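Local atomic coordinates of sialidase domain-containing protein (Dyadobacter fermentans, PDB entry 5HX0), a protein that is of unknown function but, as a sialidase-like beta-propeller, may bind or cleave carbohydrate. Residues E70-A78 with G123-Q131; T136-F146 with A165-T176. All blocks are in the same frame, centred on the assembly; numbering follows the deposited sequence.

Interaction 1 (E70-A78 with G123-Q131); sequences EIVLAFRRA and GSQDPCLLQ. With ACT (acetate ion), chain D.
Arg76 and Gln125 run side by side and are joined by a hydrogen bond from Arg76 NE to Gln125 OE1 (2.9 Å). The arginine reaches its partner with CG anti to the backbone N (chi1 177°) and the chain drawn out straight as far as NE. Gln125 starts off away from strand 71-79, then bends at chi2 (-64°), which swings its amide back alongside the guanidinium. The two planes stand 63° apart, and NE approaches from above the carbonyl plane rather than along a lone pair. A water closes the other half of the grip, accepting from Arg76 NH2 and giving a 2.6 Å bond to Gln125 OE1, so two donors hold this oxygen and fix the amide's rotation. Gln125 NE2 donates to ACT O of a bound acetate at 3.1 Å; Asp126 also lies against this ion.

Farther along, the contact turns apolar. Pro127 lays its ring against the opposing backbone, CG 3.5 Å from Phe75 CA, while Leu129 brings CD1 within 3.7 Å of Ala74 CB. No backbone hydrogen bond crosses the gap. Side-chain packing between separate, consecutive sheets is the way neighbouring blades of a beta-propeller meet, and the acetate beside Gln125 and Asp126, though probably from the crystallisation liquor, may mark a pocket in this sialidase-like fold.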
ATOM      1  N   GLU A  70     -13.588  16.911  13.667  1.00 13.50           N
ATOM      2  CA  GLU A  70     -12.745  15.725  13.620  1.00 10.36           C
ATOM      3  C   GLU A  70     -11.287  16.127  13.455  1.00 13.35           C
ATOM      4  O   GLU A  70     -10.935  16.858  12.527  1.00 14.80           O
ATOM      5  CB  GLU A  70     -13.178  14.810  12.475  1.00 11.78           C
ATOM      6  CG  GLU A  70     -12.401  13.495  12.432  1.00 15.17           C
ATOM      7  CD  GLU A  70     -13.022  12.537  11.422  1.00 23.89           C
ATOM      8  OE1 GLU A  70     -12.691  12.633  10.221  1.00 25.49           O
ATOM      9  OE2 GLU A  70     -13.867  11.714  11.829  1.00 36.29           O
ATOM     10  N   ILE A  71     -10.438  15.643  14.358  1.00 10.80           N
ATOM     11  CA  ILE A  71      -9.000  15.813  14.257  1.00  9.87           C
ATOM     12  C   ILE A  71      -8.444  14.650  13.446  1.00 13.86           C
ATOM     13  O   ILE A  71      -8.708  13.483  13.757  1.00 13.59           O
ATOM     14  CB  ILE A  71      -8.371  15.858  15.661  1.00 11.87           C
ATOM     15  CG1 ILE A  71      -9.030  16.960  16.502  1.00 14.94           C
ATOM     16  CG2 ILE A  71      -6.842  16.033  15.579  1.00 10.15           C
ATOM     17  CD1 ILE A  71      -8.874  16.728  17.998  1.00 15.56           C
ATOM     18  N   VAL A  72      -7.683  14.957  12.403  1.00 10.47           N
ATOM     19  CA  VAL A  72      -7.119  13.936  11.522  1.00 10.60           C
ATOM     20  C   VAL A  72      -5.605  14.032  11.624  1.00 11.21           C
ATOM     21  O   VAL A  72      -5.027  15.069  11.281  1.00  9.93           O
ATOM     22  CB  VAL A  72      -7.566  14.127  10.064  1.00 13.55           C
ATOM     23  CG1 VAL A  72      -7.001  12.963   9.199  1.00 11.30           C
ATOM     24  CG2 VAL A  72      -9.075  14.202   9.976  1.00 13.63           C
ATOM     25  N   LEU A  73      -4.953  12.959  12.065  1.00 10.75           N
ATOM     26  CA  LEU A  73      -3.496  12.949  12.166  1.00  9.59           C
ATOM     27  C   LEU A  73      -2.925  11.908  11.210  1.00 11.44           C
ATOM     28  O   LEU A  73      -3.254  10.717  11.309  1.00 12.60           O
ATOM     29  CB  LEU A  73      -3.038  12.692  13.609  1.00  7.33           C
ATOM     30  CG  LEU A  73      -1.520  12.622  13.879  1.00  9.56           C
ATOM     31  CD1 LEU A  73      -1.229  12.985  15.348  1.00 10.36           C
ATOM     32  CD2 LEU A  73      -0.920  11.252  13.582  1.00  8.35           C
ATOM     33  N   ALA A  74      -2.049  12.361  10.309  1.00  6.94           N
ATOM     34  CA  ALA A  74      -1.402  11.503   9.313  1.00  6.00           C
ATOM     35  C   ALA A  74      -0.010  11.154   9.800  1.00  7.27           C
ATOM     36  O   ALA A  74       0.651  11.985  10.430  1.00 10.12           O
ATOM     37  CB  ALA A  74      -1.294  12.214   7.963  1.00  7.29           C
ATOM     38  N   PHE A  75       0.436   9.931   9.512  1.00 11.84           N
ATOM     39  CA  PHE A  75       1.805   9.565   9.848  1.00 10.04           C
ATOM     40  C   PHE A  75       2.283   8.467   8.911  1.00 12.44           C
ATOM     41  O   PHE A  75       1.512   7.863   8.156  1.00 10.72           O
ATOM     42  CB  PHE A  75       1.958   9.138  11.332  1.00  8.97           C
ATOM     43  CG  PHE A  75       1.119   7.938  11.730  1.00  9.74           C
ATOM     44  CD1 PHE A  75      -0.236   8.087  12.011  1.00  8.58           C
ATOM     45  CD2 PHE A  75       1.691   6.683  11.863  1.00 11.09           C
ATOM     46  CE1 PHE A  75      -1.018   7.014  12.400  1.00 10.75           C
ATOM     47  CE2 PHE A  75       0.916   5.594  12.260  1.00 10.80           C
ATOM     48  CZ  PHE A  75      -0.432   5.756  12.532  1.00 11.12           C
ATOM     49  N   ARG A  76       3.593   8.264   8.930  1.00  9.34           N
ATOM     50  CA  ARG A  76       4.238   7.187   8.191  1.00 10.01           C
ATOM     51  C   ARG A  76       4.215   5.933   9.047  1.00  8.19           C
ATOM     52  O   ARG A  76       4.675   5.954  10.195  1.00  9.76           O
ATOM     53  CB  ARG A  76       5.692   7.554   7.862  1.00  7.29           C
ATOM     54  CG  ARG A  76       6.489   6.433   7.137  1.00 10.25           C
ATOM     55  CD  ARG A  76       7.980   6.824   7.063  1.00 10.52           C
ATOM     56  NE  ARG A  76       8.800   5.882   6.276  1.00  8.79           N
ATOM     57  CZ  ARG A  76       9.396   4.801   6.779  1.00 11.92           C
ATOM     58  NH1 ARG A  76       9.256   4.480   8.071  1.00  7.66           N
ATOM     59  NH2 ARG A  76      10.132   4.024   5.986  1.00 11.65           N
ATOM     60  N   ARG A  77       3.718   4.833   8.480  1.00  9.85           N
ATOM     61  CA  ARG A  77       3.763   3.540   9.151  1.00 11.13           C
ATOM     62  C   ARG A  77       4.509   2.535   8.287  1.00  9.28           C
ATOM     63  O   ARG A  77       4.233   2.405   7.090  1.00 11.02           O
ATOM     64  CB  ARG A  77       2.363   3.020   9.494  1.00  9.14           C
ATOM     65  CG  ARG A  77       2.441   1.817  10.438  1.00 11.62           C
ATOM     66  CD  ARG A  77       1.065   1.392  10.953  1.00  9.21           C
ATOM     67  NE  ARG A  77       0.305   0.713   9.901  1.00 10.73           N
ATOM     68  CZ  ARG A  77      -0.769  -0.040  10.117  1.00 16.05           C
ATOM     69  NH1 ARG A  77      -1.399  -0.618   9.084  1.00 14.38           N
ATOM     70  NH2 ARG A  77      -1.204  -0.223  11.359  1.00 10.75           N
ATOM     71  N   ALA A  78       5.460   1.838   8.897  1.00 11.05           N
ATOM     72  CA  ALA A  78       6.271   0.830   8.231  1.00 10.45           C
ATOM     73  C   ALA A  78       6.516  -0.299   9.220  1.00  9.81           C
ATOM     74  O   ALA A  78       6.383  -0.105  10.435  1.00 12.77           O
ATOM     75  CB  ALA A  78       7.608   1.422   7.753  1.00 10.93           C
ATOM     76  N   GLY A 123       8.206   3.109  -1.121  1.00 10.51           N
ATOM     77  CA  GLY A 123       7.809   3.554   0.210  1.00 10.63           C
ATOM     78  C   GLY A 123       7.635   5.063   0.282  1.00 11.52           C
ATOM     79  O   GLY A 123       8.315   5.823  -0.419  1.00 13.87           O
ATOM     80  N   SER A 124       6.683   5.500   1.117  1.00 11.97           N
ATOM     81  CA  SER A 124       6.324   6.912   1.226  1.00 11.43           C
ATOM     82  C   SER A 124       6.718   7.482   2.586  1.00 11.85           C
ATOM     83  O   SER A 124       6.737   6.767   3.592  1.00 10.10           O
ATOM     84  CB  SER A 124       4.827   7.089   0.996  1.00 13.49           C
ATOM     85  OG  SER A 124       4.490   6.644  -0.304  1.00 12.52           O
ATOM     86  N   GLN A 125       7.004   8.782   2.624  1.00  9.42           N
ATOM     87  CA  GLN A 125       7.577   9.411   3.816  1.00  9.53           C
ATOM     88  C   GLN A 125       6.705  10.545   4.349  1.00 13.18           C
ATOM     89  O   GLN A 125       5.860  11.090   3.637  1.00 13.16           O
ATOM     90  CB  GLN A 125       8.947  10.005   3.497  1.00 12.91           C
ATOM     91  CG  GLN A 125       9.920   8.987   2.903  1.00 11.62           C
ATOM     92  CD  GLN A 125      10.235   7.903   3.895  1.00 13.39           C
ATOM     93  OE1 GLN A 125       9.832   6.757   3.723  1.00 15.24           O
ATOM     94  NE2 GLN A 125      10.946   8.262   4.961  1.00 15.17           N
ATOM     95  N   ASP A 126       6.972  10.918   5.604  1.00 10.54           N
ATOM     96  CA  ASP A 126       6.605  12.206   6.198  1.00 12.11           C
ATOM     97  C   ASP A 126       5.370  12.875   5.585  1.00 10.79           C
ATOM     98  O   ASP A 126       5.502  13.901   4.902  1.00 14.56           O
ATOM     99  CB  ASP A 126       7.774  13.190   6.077  1.00 11.95           C
ATOM    100  CG  ASP A 126       9.073  12.648   6.661  1.00 19.55           C
ATOM    101  OD1 ASP A 126       9.251  11.417   6.717  1.00 13.55           O
ATOM    102  OD2 ASP A 126       9.935  13.468   7.058  1.00 25.50           O
ATOM    103  N   PRO A 127       4.166  12.356   5.793  1.00  9.43           N
ATOM    104  CA  PRO A 127       2.982  13.041   5.245  1.00  8.18           C
ATOM    105  C   PRO A 127       2.808  14.394   5.914  1.00 12.23           C
ATOM    106  O   PRO A 127       2.755  14.490   7.140  1.00 13.26           O
ATOM    107  CB  PRO A 127       1.824  12.098   5.597  1.00  9.04           C
ATOM    108  CG  PRO A 127       2.330  11.398   6.907  1.00  8.10           C
ATOM    109  CD  PRO A 127       3.826  11.263   6.731  1.00 10.14           C
ATOM    110  N   CYS A 128       2.693  15.441   5.106  1.00 10.99           N
ATOM    111  CA  CYS A 128       2.515  16.790   5.620  1.00 11.56           C
ATOM    112  C   CYS A 128       1.158  17.323   5.164  1.00 11.05           C
ATOM    113  O   CYS A 128       0.981  17.634   3.988  1.00 12.26           O
ATOM    114  CB  CYS A 128       3.673  17.673   5.135  1.00 14.94           C
ATOM    115  SG  CYS A 128       5.175  17.223   6.036  1.00 12.84           S
ATOM    116  N   LEU A 129       0.217  17.429   6.094  1.00  8.04           N
ATOM    117  CA  LEU A 129      -1.141  17.884   5.813  1.00 11.26           C
ATOM    118  C   LEU A 129      -1.236  19.412   5.834  1.00 13.11           C
ATOM    119  O   LEU A 129      -0.669  20.078   6.710  1.00 10.13           O
ATOM    120  CB  LEU A 129      -2.108  17.301   6.851  1.00  9.39           C
ATOM    121  CG  LEU A 129      -2.236  15.776   6.959  1.00 10.11           C
ATOM    122  CD1 LEU A 129      -3.194  15.365   8.108  1.00  9.64           C
ATOM    123  CD2 LEU A 129      -2.736  15.203   5.634  1.00  8.39           C
ATOM    124  N   LEU A 130      -1.970  19.967   4.869  1.00 10.87           N
ATOM    125  CA  LEU A 130      -2.411  21.365   4.919  1.00 10.39           C
ATOM    126  C   LEU A 130      -3.918  21.387   4.700  1.00 14.42           C
ATOM    127  O   LEU A 130      -4.400  20.841   3.705  1.00 11.98           O
ATOM    128  CB  LEU A 130      -1.744  22.230   3.846  1.00 13.00           C
ATOM    129  CG  LEU A 130      -2.257  23.694   3.821  1.00 10.46           C
ATOM    130  CD1 LEU A 130      -1.847  24.455   5.108  1.00 13.97           C
ATOM    131  CD2 LEU A 130      -1.756  24.436   2.587  1.00 14.31           C
ATOM    132  N   GLN A 131      -4.663  22.006   5.611  1.00 10.63           N
ATOM    133  CA  GLN A 131      -6.095  22.195   5.408  1.00 11.72           C
ATOM    134  C   GLN A 131      -6.353  23.649   5.024  1.00 11.17           C
ATOM    135  O   GLN A 131      -6.027  24.551   5.797  1.00 13.48           O
ATOM    136  CB  GLN A 131      -6.900  21.836   6.653  1.00 12.64           C
ATOM    137  CG  GLN A 131      -8.404  22.053   6.456  1.00 15.12           C
ATOM    138  CD  GLN A 131      -9.204  21.602   7.649  1.00 15.85           C
ATOM    139  OE1 GLN A 131     -10.034  20.705   7.537  1.00 20.98           O
ATOM    140  NE2 GLN A 131      -8.931  22.193   8.808  1.00 16.12           N
TER
HETATM  141  C   ACT D 402      12.796  11.220   7.119  1.00 42.45           C
HETATM  142  O   ACT D 402      12.084  10.843   6.148  1.00 42.56           O
HETATM  143  OXT ACT D 402      12.332  12.143   7.857  1.00 24.84           O
HETATM  144  CH3 ACT D 402      14.139  10.597   7.367  1.00 45.34           C
HETATM  145  O   HOH W   1      10.311   4.320   2.831  1.00 12.93           O

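Interaction 2 (T136-F146 with A165-T176); sequences TILCASYGWAF and AVFLGGYVLRST
A beta bulge breaks the register where Gly143 faces two residues, Leu168 and Gly169: its carbonyl O takes the Leu168 N-H at 2.7 Å, and Gly169 has a positive phi (72°). On both sides the strands pair as regular antiparallel neighbours, from Ile137 with Ser175 to Ala145 with Val166. Gly143 also leaves room for the Tyr171 hydroxyl, whose OH lies 3.3 Å from Gly143 CA. Tyr171 CG lies between its backbone N and carbonyl carbon (chi1 35°), which turns a ring face to Tyr142 CA; the OH is hydrogen-bonded with Ser124 OG.

At the bulge, Tyr142, Trp144 and Phe167 form an aromatic cluster. Phe167 sets CD1 over a face of the indole, the planes 44° apart, and meets Tyr142 CD1 with its ring edge, through CE1, at 3.6 Å. Ala165 CB makes a CH-pi contact over the Phe146 ring, 3.9 Å from its centroid. At the far end Leu138 CD2 lies along the extended Arg174 chain, 3.4 Å from its CG, and Thr136 CG2 sits over the guanidinium, whose NE is hydrogen-bonded to Lys245 O.

Strand 137-145 is flanked by 123-131, and 165-175 by 183-186, while Leu138, Ala140 and Val172 pack on strand 220-229 of the next sheet.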
ATOM      1  N   THR A 136     -10.431  22.073   1.605  1.00 14.89           N
ATOM      2  CA  THR A 136      -9.496  21.245   0.848  1.00 13.90           C
ATOM      3  C   THR A 136      -8.339  20.792   1.731  1.00 12.40           C
ATOM      4  O   THR A 136      -7.834  21.561   2.553  1.00 10.98           O
ATOM      5  CB  THR A 136      -8.954  22.045  -0.333  1.00 17.90           C
ATOM      6  OG1 THR A 136     -10.052  22.457  -1.163  1.00 22.70           O
ATOM      7  CG2 THR A 136      -7.959  21.218  -1.150  1.00 11.90           C
ATOM      8  N   ILE A 137      -7.899  19.545   1.559  1.00 10.61           N
ATOM      9  CA  ILE A 137      -6.732  19.044   2.289  1.00 11.10           C
ATOM     10  C   ILE A 137      -5.676  18.606   1.293  1.00 11.41           C
ATOM     11  O   ILE A 137      -5.971  17.839   0.369  1.00 14.91           O
ATOM     12  CB  ILE A 137      -7.090  17.885   3.237  1.00 10.51           C
ATOM     13  CG1 ILE A 137      -8.151  18.322   4.254  1.00 10.87           C
ATOM     14  CG2 ILE A 137      -5.814  17.362   3.965  1.00 10.60           C
ATOM     15  CD1 ILE A 137      -8.821  17.139   4.977  1.00 13.17           C
ATOM     16  N   LEU A 138      -4.455  19.107   1.476  1.00 12.07           N
ATOM     17  CA  LEU A 138      -3.283  18.655   0.738  1.00 11.08           C
ATOM     18  C   LEU A 138      -2.458  17.763   1.650  1.00 14.65           C
ATOM     19  O   LEU A 138      -2.326  18.052   2.840  1.00 11.44           O
ATOM     20  CB  LEU A 138      -2.423  19.830   0.288  1.00 15.32           C
ATOM     21  CG  LEU A 138      -3.085  20.938  -0.538  1.00 18.08           C
ATOM     22  CD1 LEU A 138      -2.070  22.033  -0.837  1.00 23.64           C
ATOM     23  CD2 LEU A 138      -3.590  20.344  -1.823  1.00 20.12           C
ATOM     24  N   CYS A 139      -1.894  16.689   1.090  1.00 11.09           N
ATOM     25  CA  CYS A 139      -1.010  15.799   1.847  1.00  9.37           C
ATOM     26  C   CYS A 139       0.268  15.613   1.031  1.00 13.09           C
ATOM     27  O   CYS A 139       0.299  14.819   0.088  1.00 13.62           O
ATOM     28  CB  CYS A 139      -1.686  14.456   2.152  1.00 10.57           C
ATOM     29  SG  CYS A 139      -0.633  13.350   3.125  1.00 14.26           S
ATOM     30  N   ALA A 140       1.317  16.346   1.395  1.00 11.83           N
ATOM     31  CA  ALA A 140       2.595  16.241   0.707  1.00 11.76           C
ATOM     32  C   ALA A 140       3.377  15.043   1.228  1.00 15.70           C
ATOM     33  O   ALA A 140       3.286  14.668   2.407  1.00 10.78           O
ATOM     34  CB  ALA A 140       3.415  17.519   0.899  1.00 12.95           C
ATOM     35  N   SER A 141       4.135  14.422   0.332  1.00  9.73           N
ATOM     36  CA  SER A 141       4.966  13.286   0.732  1.00  9.71           C
ATOM     37  C   SER A 141       6.178  13.238  -0.194  1.00  9.93           C
ATOM     38  O   SER A 141       6.376  14.126  -1.036  1.00 11.14           O
ATOM     39  CB  SER A 141       4.138  11.990   0.695  1.00 12.49           C
ATOM     40  OG  SER A 141       4.909  10.876   1.120  1.00 14.52           O
ATOM     41  N   TYR A 142       6.978  12.185  -0.048  1.00 10.86           N
ATOM     42  CA  TYR A 142       8.071  11.878  -0.963  1.00 12.33           C
ATOM     43  C   TYR A 142       8.424  10.411  -0.768  1.00 13.60           C
ATOM     44  O   TYR A 142       7.977   9.781   0.190  1.00 11.56           O
ATOM     45  CB  TYR A 142       9.286  12.790  -0.759  1.00  9.71           C
ATOM     46  CG  TYR A 142       9.813  12.923   0.670  1.00 11.84           C
ATOM     47  CD1 TYR A 142      10.828  12.090   1.123  1.00 12.55           C
ATOM     48  CD2 TYR A 142       9.337  13.919   1.531  1.00  9.84           C
ATOM     49  CE1 TYR A 142      11.355  12.219   2.396  1.00 13.97           C
ATOM     50  CE2 TYR A 142       9.859  14.048   2.830  1.00 14.02           C
ATOM     51  CZ  TYR A 142      10.865  13.183   3.243  1.00 19.88           C
ATOM     52  OH  TYR A 142      11.412  13.268   4.508  1.00 26.18           O
ATOM     53  N   GLY A 143       9.195   9.852  -1.712  1.00 10.41           N
ATOM     54  CA  GLY A 143       9.302   8.409  -1.818  1.00 10.23           C
ATOM     55  C   GLY A 143      10.707   7.877  -2.045  1.00 15.34           C
ATOM     56  O   GLY A 143      11.635   8.603  -2.446  1.00 12.26           O
ATOM     57  N   TRP A 144      10.825   6.556  -1.823  1.00 11.60           N
ATOM     58  CA  TRP A 144      12.043   5.772  -2.000  1.00 14.05           C
ATOM     59  C   TRP A 144      11.722   4.533  -2.817  1.00 17.46           C
ATOM     60  O   TRP A 144      10.785   3.800  -2.482  1.00 15.48           O
ATOM     61  CB  TRP A 144      12.617   5.316  -0.646  1.00 12.87           C
ATOM     62  CG  TRP A 144      13.157   6.428   0.174  1.00 19.80           C
ATOM     63  CD1 TRP A 144      12.538   7.065   1.216  1.00 15.64           C
ATOM     64  CD2 TRP A 144      14.445   7.048   0.020  1.00 15.03           C
ATOM     65  NE1 TRP A 144      13.373   8.049   1.720  1.00 17.62           N
ATOM     66  CE2 TRP A 144      14.544   8.053   1.002  1.00 18.50           C
ATOM     67  CE3 TRP A 144      15.516   6.850  -0.861  1.00 14.13           C
ATOM     68  CZ2 TRP A 144      15.686   8.855   1.140  1.00 16.55           C
ATOM     69  CZ3 TRP A 144      16.644   7.638  -0.726  1.00 14.00           C
ATOM     70  CH2 TRP A 144      16.722   8.632   0.265  1.00 17.36           C
ATOM     71  N   ALA A 145      12.519   4.263  -3.849  1.00 11.75           N
ATOM     72  CA  ALA A 145      12.326   3.057  -4.642  1.00 14.38           C
ATOM     73  C   ALA A 145      13.413   2.038  -4.322  1.00 15.12           C
ATOM     74  O   ALA A 145      14.500   2.383  -3.853  1.00 15.78           O
ATOM     75  CB  ALA A 145      12.313   3.396  -6.145  1.00 14.68           C
ATOM     76  N   PHE A 146      13.119   0.764  -4.581  1.00 13.29           N
ATOM     77  CA  PHE A 146      14.039  -0.311  -4.223  1.00 14.05           C
ATOM     78  C   PHE A 146      14.342  -1.099  -5.484  1.00 14.79           C
ATOM     79  O   PHE A 146      13.489  -1.831  -5.982  1.00 17.48           O
ATOM     80  CB  PHE A 146      13.452  -1.177  -3.103  1.00 14.41           C
ATOM     81  CG  PHE A 146      13.295  -0.407  -1.809  1.00 18.20           C
ATOM     82  CD1 PHE A 146      12.245   0.483  -1.641  1.00 15.88           C
ATOM     83  CD2 PHE A 146      14.247  -0.510  -0.809  1.00 19.63           C
ATOM     84  CE1 PHE A 146      12.128   1.253  -0.461  1.00 17.53           C
ATOM     85  CE2 PHE A 146      14.132   0.232   0.370  1.00 19.95           C
ATOM     86  CZ  PHE A 146      13.061   1.117   0.540  1.00 16.98           C
ATOM     87  N   ALA A 165      18.193   2.369  -0.947  1.00 17.11           N
ATOM     88  CA  ALA A 165      17.043   2.847  -1.700  1.00 18.14           C
ATOM     89  C   ALA A 165      17.422   4.076  -2.525  1.00 15.00           C
ATOM     90  O   ALA A 165      18.338   4.820  -2.171  1.00 20.69           O
ATOM     91  CB  ALA A 165      15.886   3.190  -0.753  1.00 17.27           C
ATOM     92  N   VAL A 166      16.709   4.282  -3.631  1.00 12.43           N
ATOM     93  CA  VAL A 166      16.964   5.392  -4.544  1.00 14.44           C
ATOM     94  C   VAL A 166      15.817   6.387  -4.431  1.00 14.08           C
ATOM     95  O   VAL A 166      14.644   6.021  -4.575  1.00 16.51           O
ATOM     96  CB  VAL A 166      17.143   4.908  -5.992  1.00 18.24           C
ATOM     97  CG1 VAL A 166      17.432   6.090  -6.921  1.00 14.33           C
ATOM     98  CG2 VAL A 166      18.262   3.875  -6.057  1.00 15.86           C
ATOM     99  N   PHE A 167      16.167   7.646  -4.201  1.00 11.59           N
ATOM    100  CA  PHE A 167      15.197   8.685  -3.876  1.00 13.82           C
ATOM    101  C   PHE A 167      14.235   8.942  -5.039  1.00 18.33           C
ATOM    102  O   PHE A 167      14.639   8.981  -6.207  1.00 17.98           O
ATOM    103  CB  PHE A 167      15.968   9.961  -3.513  1.00 13.10           C
ATOM    104  CG  PHE A 167      15.142  11.013  -2.822  1.00 12.26           C
ATOM    105  CD1 PHE A 167      14.171  10.663  -1.920  1.00 16.70           C
ATOM    106  CD2 PHE A 167      15.393  12.362  -3.047  1.00 19.39           C
ATOM    107  CE1 PHE A 167      13.414  11.650  -1.271  1.00 19.22           C
ATOM    108  CE2 PHE A 167      14.653  13.346  -2.416  1.00 17.97           C
ATOM    109  CZ  PHE A 167      13.660  12.985  -1.527  1.00 17.39           C
ATOM    110  N   LEU A 168      12.947   9.117  -4.727  1.00 11.54           N
ATOM    111  CA  LEU A 168      11.974   9.474  -5.767  1.00 11.22           C
ATOM    112  C   LEU A 168      11.530  10.928  -5.722  1.00 15.02           C
ATOM    113  O   LEU A 168      10.849  11.378  -6.659  1.00 15.76           O
ATOM    114  CB  LEU A 168      10.718   8.597  -5.676  1.00 13.46           C
ATOM    115  CG  LEU A 168      10.873   7.101  -5.933  1.00 15.96           C
ATOM    116  CD1 LEU A 168       9.587   6.368  -5.497  1.00 12.35           C
ATOM    117  CD2 LEU A 168      11.175   6.871  -7.418  1.00 19.50           C
ATOM    118  N   GLY A 169      11.847  11.655  -4.661  1.00 16.47           N
ATOM    119  CA  GLY A 169      11.339  13.007  -4.569  1.00 16.54           C
ATOM    120  C   GLY A 169       9.846  13.038  -4.275  1.00 15.86           C
ATOM    121  O   GLY A 169       9.234  12.043  -3.878  1.00 14.53           O
ATOM    122  N   GLY A 170       9.253  14.213  -4.508  1.00 12.69           N
ATOM    123  CA  GLY A 170       7.966  14.521  -3.933  1.00 11.42           C
ATOM    124  C   GLY A 170       6.754  14.049  -4.731  1.00 15.96           C
ATOM    125  O   GLY A 170       6.813  13.773  -5.934  1.00 12.43           O
ATOM    126  N   TYR A 171       5.633  13.953  -4.017  1.00 13.12           N
ATOM    127  CA  TYR A 171       4.315  13.797  -4.617  1.00  9.01           C
ATOM    128  C   TYR A 171       3.303  14.286  -3.590  1.00 11.57           C
ATOM    129  O   TYR A 171       3.566  14.249  -2.389  1.00 12.62           O
ATOM    130  CB  TYR A 171       4.015  12.352  -5.034  1.00 10.03           C
ATOM    131  CG  TYR A 171       4.555  11.211  -4.171  1.00  9.88           C
ATOM    132  CD1 TYR A 171       3.850  10.737  -3.061  1.00 10.67           C
ATOM    133  CD2 TYR A 171       5.725  10.566  -4.526  1.00 16.79           C
ATOM    134  CE1 TYR A 171       4.329   9.653  -2.308  1.00 10.18           C
ATOM    135  CE2 TYR A 171       6.218   9.503  -3.792  1.00 18.55           C
ATOM    136  CZ  TYR A 171       5.525   9.049  -2.693  1.00 13.81           C
ATOM    137  OH  TYR A 171       6.043   7.971  -2.010  1.00 14.12           O
ATOM    138  N   VAL A 172       2.174  14.787  -4.070  1.00 10.57           N
ATOM    139  CA  VAL A 172       1.160  15.409  -3.221  1.00 11.45           C
ATOM    140  C   VAL A 172      -0.188  14.789  -3.553  1.00 19.75           C
ATOM    141  O   VAL A 172      -0.554  14.684  -4.731  1.00 17.62           O
ATOM    142  CB  VAL A 172       1.107  16.939  -3.429  1.00 14.83           C
ATOM    143  CG1 VAL A 172       0.107  17.582  -2.478  1.00 14.57           C
ATOM    144  CG2 VAL A 172       2.486  17.546  -3.245  1.00 14.92           C
ATOM    145  N   LEU A 173      -0.915  14.366  -2.527  1.00 13.56           N
ATOM    146  CA  LEU A 173      -2.301  13.948  -2.674  1.00 15.44           C
ATOM    147  C   LEU A 173      -3.224  15.074  -2.224  1.00 15.91           C
ATOM    148  O   LEU A 173      -2.877  15.893  -1.372  1.00 14.81           O
ATOM    149  CB  LEU A 173      -2.572  12.691  -1.849  1.00 14.92           C
ATOM    150  CG  LEU A 173      -1.436  11.741  -2.199  1.00 27.54           C
ATOM    151  CD1 LEU A 173      -1.076  10.915  -1.029  1.00 31.93           C
ATOM    152  CD2 LEU A 173      -1.779  10.910  -3.406  1.00 19.88           C
ATOM    153  N   ARG A 174      -4.432  15.064  -2.764  1.00 10.63           N
ATOM    154  CA  ARG A 174      -5.390  16.136  -2.544  1.00 14.58           C
ATOM    155  C   ARG A 174      -6.764  15.540  -2.268  1.00 15.16           C
ATOM    156  O   ARG A 174      -7.187  14.598  -2.943  1.00 15.18           O
ATOM    157  CB  ARG A 174      -5.429  17.017  -3.796  1.00 17.71           C
ATOM    158  CG  ARG A 174      -5.718  18.431  -3.595  1.00 27.28           C
ATOM    159  CD  ARG A 174      -5.330  19.222  -4.859  1.00 22.80           C
ATOM    160  NE  ARG A 174      -5.826  20.579  -4.743  1.00 22.69           N
ATOM    161  CZ  ARG A 174      -7.051  20.938  -5.101  1.00 28.97           C
ATOM    162  NH1 ARG A 174      -7.881  20.032  -5.620  1.00 34.33           N
ATOM    163  NH2 ARG A 174      -7.444  22.195  -4.952  1.00 24.86           N
ATOM    164  N   SER A 175      -7.470  16.094  -1.289  1.00 11.73           N
ATOM    165  CA  SER A 175      -8.832  15.670  -1.009  1.00 12.25           C
ATOM    166  C   SER A 175      -9.740  16.883  -0.955  1.00 18.05           C
ATOM    167  O   SER A 175      -9.427  17.878  -0.290  1.00 14.35           O
ATOM    168  CB  SER A 175      -8.932  14.895   0.297  1.00 11.05           C
ATOM    169  OG  SER A 175     -10.287  14.577   0.585  1.00 10.51           O
ATOM    170  N   THR A 176     -10.873  16.792  -1.653  1.00 15.37           N
ATOM    171  CA  THR A 176     -11.913  17.807  -1.575  1.00 17.27           C
ATOM    172  C   THR A 176     -13.161  17.289  -0.870  1.00 22.86           C
ATOM    173  O   THR A 176     -14.212  17.944  -0.912  1.00 23.03           O
ATOM    174  CB  THR A 176     -12.259  18.318  -2.981  1.00 15.98           C
ATOM    175  OG1 THR A 176     -12.629  17.209  -3.799  1.00 19.19           O
ATOM    176  CG2 THR A 176     -11.056  19.009  -3.619  1.00 21.96           C
TER

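From the N terminus, strand 71-79 forms part of one four-stranded sheet; the chain then passes through 97-103 and 114-117 and enters the next sheet as 123-131. Interaction 1 closes that 44-residue loop and packs the two sheets together. Interaction 2 follows, closing the 18-residue excursion with helix 149-154 by pairing 137-145 with 165-175. The two contacts are in series, neither nested nor crossed: one lies between blades, the other within a blade. Strands 123-131 and 137-145 are sheet neighbours, so the contacts touch directly, through a probable hydrogen bond between Gln125 O and Ser141 OG and through Gln125 packing on Trp144.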